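Local coordinates for hypothetical protein (Staphylococcus aureus subsp. aureus Mu50, PDB 4PEO) that probably acts as an essential cysteine protease that removes the N-terminal nine residues of ribosomal protein bL27 and also trims capsid and scaffold proteins of bacteriophage 80alpha, at residues G12-V17 with E78-L83. Residues are numbered along the deposited sequence; the frame is centred on the assembly and turned at random.
Sequences GKVTDV and EAQLIL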
ATOM      1  N   GLY B  12       6.201  19.799  -2.850  1.00 32.96           N
ATOM      2  CA  GLY B  12       5.245  18.854  -2.281  1.00 31.28           C
ATOM      3  C   GLY B  12       5.427  17.412  -2.718  1.00 34.68           C
ATOM      4  O   GLY B  12       4.520  16.586  -2.546  1.00 34.04           O
ATOM      5  N   LYS B  13       6.628  17.090  -3.242  1.00 30.20           N
ATOM      6  CA  LYS B  13       6.936  15.739  -3.707  1.00 27.65           C
ATOM      7  C   LYS B  13       7.673  14.952  -2.633  1.00 29.17           C
ATOM      8  O   LYS B  13       8.545  15.499  -1.970  1.00 29.02           O
ATOM      9  CB  LYS B  13       7.769  15.779  -5.002  1.00 30.22           C
ATOM     10  CG  LYS B  13       7.152  16.627  -6.136  1.00 33.77           C
ATOM     11  CD  LYS B  13       5.699  16.238  -6.472  1.00 34.79           C
ATOM     12  CE  LYS B  13       5.079  17.182  -7.476  1.00 47.69           C
ATOM     13  NZ  LYS B  13       5.447  16.803  -8.858  1.00 52.57           N
ATOM     14  N   VAL B  14       7.331  13.667  -2.480  1.00 24.50           N
ATOM     15  CA  VAL B  14       8.004  12.788  -1.509  1.00 22.87           C
ATOM     16  C   VAL B  14       9.344  12.416  -2.161  1.00 26.46           C
ATOM     17  O   VAL B  14       9.355  11.743  -3.196  1.00 24.37           O
ATOM     18  CB  VAL B  14       7.159  11.524  -1.178  1.00 26.19           C
ATOM     19  CG1 VAL B  14       7.943  10.570  -0.265  1.00 26.09           C
ATOM     20  CG2 VAL B  14       5.818  11.895  -0.535  1.00 26.03           C
ATOM     21  N   THR B  15      10.456  12.869  -1.575  1.00 22.51           N
ATOM     22  CA  THR B  15      11.793  12.600  -2.134  1.00 22.74           C
ATOM     23  C   THR B  15      12.477  11.444  -1.447  1.00 26.25           C
ATOM     24  O   THR B  15      13.314  10.787  -2.065  1.00 27.59           O
ATOM     25  CB  THR B  15      12.677  13.858  -2.106  1.00 27.17           C
ATOM     26  OG1 THR B  15      12.930  14.234  -0.744  1.00 26.92           O
ATOM     27  CG2 THR B  15      12.042  15.040  -2.885  1.00 24.58           C
ATOM     28  N   ASP B  16      12.214  11.259  -0.145  1.00 21.73           N
ATOM     29  CA  ASP B  16      12.887  10.208   0.605  1.00 21.26           C
ATOM     30  C   ASP B  16      11.990   9.634   1.656  1.00 23.68           C
ATOM     31  O   ASP B  16      11.235  10.364   2.304  1.00 23.65           O
ATOM     32  CB  ASP B  16      14.116  10.807   1.337  1.00 22.52           C
ATOM     33  CG  ASP B  16      15.163  11.410   0.432  1.00 26.25           C
ATOM     34  OD1 ASP B  16      14.970  12.561  -0.008  1.00 25.38           O
ATOM     35  OD2 ASP B  16      16.200  10.750   0.199  1.00 27.29           O
ATOM     36  N   VAL B  17      12.131   8.342   1.900  1.00 21.13           N
ATOM     37  CA  VAL B  17      11.453   7.672   2.998  1.00 20.41           C
ATOM     38  C   VAL B  17      12.514   6.729   3.542  1.00 24.28           C
ATOM     39  O   VAL B  17      13.092   5.970   2.754  1.00 24.39           O
ATOM     40  CB  VAL B  17      10.180   6.900   2.549  1.00 24.57           C
ATOM     41  CG1 VAL B  17       9.605   6.077   3.704  1.00 25.29           C
ATOM     42  CG2 VAL B  17       9.109   7.856   2.014  1.00 24.42           C
ATOM     43  N   GLU B  78       2.248   8.906 -10.849  1.00 28.70           N
ATOM     44  CA  GLU B  78       1.850   7.560 -10.413  1.00 26.68           C
ATOM     45  C   GLU B  78       2.713   7.096  -9.233  1.00 26.63           C
ATOM     46  O   GLU B  78       2.165   6.648  -8.223  1.00 23.40           O
ATOM     47  CB  GLU B  78       1.953   6.563 -11.566  1.00 28.71           C
ATOM     48  CG  GLU B  78       0.861   6.679 -12.613  1.00 39.81           C
ATOM     49  CD  GLU B  78       0.907   5.555 -13.631  1.00 64.88           C
ATOM     50  OE1 GLU B  78       2.021   5.179 -14.068  1.00 57.64           O
ATOM     51  OE2 GLU B  78      -0.179   5.043 -13.986  1.00 62.68           O
ATOM     52  N   ALA B  79       4.056   7.240  -9.335  1.00 23.84           N
ATOM     53  CA  ALA B  79       4.963   6.862  -8.238  1.00 22.51           C
ATOM     54  C   ALA B  79       4.650   7.738  -7.010  1.00 24.35           C
ATOM     55  O   ALA B  79       4.615   7.224  -5.897  1.00 22.81           O
ATOM     56  CB  ALA B  79       6.418   7.055  -8.666  1.00 24.17           C
ATOM     57  N   GLN B  80       4.369   9.044  -7.223  1.00 22.17           N
ATOM     58  CA  GLN B  80       4.026   9.945  -6.113  1.00 22.54           C
ATOM     59  C   GLN B  80       2.727   9.509  -5.421  1.00 24.70           C
ATOM     60  O   GLN B  80       2.672   9.489  -4.184  1.00 23.29           O
ATOM     61  CB  GLN B  80       3.945  11.397  -6.581  1.00 24.72           C
ATOM     62  CG  GLN B  80       5.343  12.012  -6.814  1.00 24.93           C
ATOM     63  CD  GLN B  80       6.131  12.125  -5.520  1.00 24.04           C
ATOM     64  OE1 GLN B  80       5.648  12.682  -4.537  1.00 27.18           O
ATOM     65  NE2 GLN B  80       7.364  11.625  -5.484  1.00 23.29           N
ATOM     66  N   LEU B  81       1.720   9.097  -6.206  1.00 22.74           N
ATOM     67  CA  LEU B  81       0.464   8.599  -5.625  1.00 22.39           C
ATOM     68  C   LEU B  81       0.729   7.337  -4.792  1.00 24.88           C
ATOM     69  O   LEU B  81       0.168   7.191  -3.705  1.00 23.62           O
ATOM     70  CB  LEU B  81      -0.579   8.303  -6.712  1.00 23.54           C
ATOM     71  CG  LEU B  81      -1.941   7.834  -6.213  1.00 26.74           C
ATOM     72  CD1 LEU B  81      -2.604   8.884  -5.314  1.00 28.68           C
ATOM     73  CD2 LEU B  81      -2.848   7.475  -7.368  1.00 29.93           C
ATOM     74  N   ILE B  82       1.582   6.429  -5.287  1.00 21.67           N
ATOM     75  CA  ILE B  82       1.927   5.211  -4.541  1.00 21.36           C
ATOM     76  C   ILE B  82       2.625   5.567  -3.225  1.00 22.92           C
ATOM     77  O   ILE B  82       2.312   4.993  -2.177  1.00 21.73           O
ATOM     78  CB  ILE B  82       2.744   4.231  -5.423  1.00 24.00           C
ATOM     79  CG1 ILE B  82       1.859   3.725  -6.603  1.00 24.91           C
ATOM     80  CG2 ILE B  82       3.249   3.040  -4.572  1.00 23.85           C
ATOM     81  CD1 ILE B  82       2.640   2.926  -7.680  1.00 30.05           C
ATOM     82  N   LEU B  83       3.543   6.545  -3.261  1.00 22.54           N
ATOM     83  CA  LEU B  83       4.233   6.977  -2.041  1.00 21.36           C
ATOM     84  C   LEU B  83       3.259   7.615  -1.047  1.00 24.15           C
ATOM     85  O   LEU B  83       3.337   7.326   0.150  1.00 22.78           O
ATOM     86  CB  LEU B  83       5.392   7.925  -2.386  1.00 20.94           C
ATOM     87  CG  LEU B  83       6.603   7.238  -3.043  1.00 22.46           C
ATOM     88  CD1 LEU B  83       7.547   8.287  -3.645  1.00 22.01           C
ATOM     89  CD2 LEU B  83       7.347   6.345  -2.028  1.00 22.84           C
TER
HETATM   90  O   HOH W   1       3.550  13.963  -3.765  1.00 38.70           O
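At the start of strand 14-20, where helix 77-96 packs on the sheet, the carboxamide of Gln80 reads both polar groups of the Val14 backbone. Val14 N gives its hydrogen to Gln80 OE1 at 2.8 Å, and Gln80 NE2 returns one to Val14 O at 3.0 Å, nearly straight (168°), with Val14 O almost in the plane of the Gln80 amide. Glutamine suits the place because it carries a donor and an acceptor side by side on a chain long enough to reach from helix to strand; a bend at chi2 (-65°) turns the amide toward Val14. The paired bonds fix which end of the amide is oxygen. A water donates to Gln80 OE1 at 2.6 Å and to Gly12 O, tying in the preceding turn, while Val14 O accepts a second bond from Ser71 OG. The Lys13 side chain crosses that of Gln80 at about a right angle, with Lys13 CB 3.8 Å from Gln80 OE1. One helical turn on, contact becomes apolar: branched Val14, pointing toward the helix, sets CB 4.1 Å from Leu83 CD1, and Leu83 also touches Ile48 of helix 36-51. Such helix-on-sheet packing belongs to the mixed-sheet alpha/beta fold of this Prp-family protease.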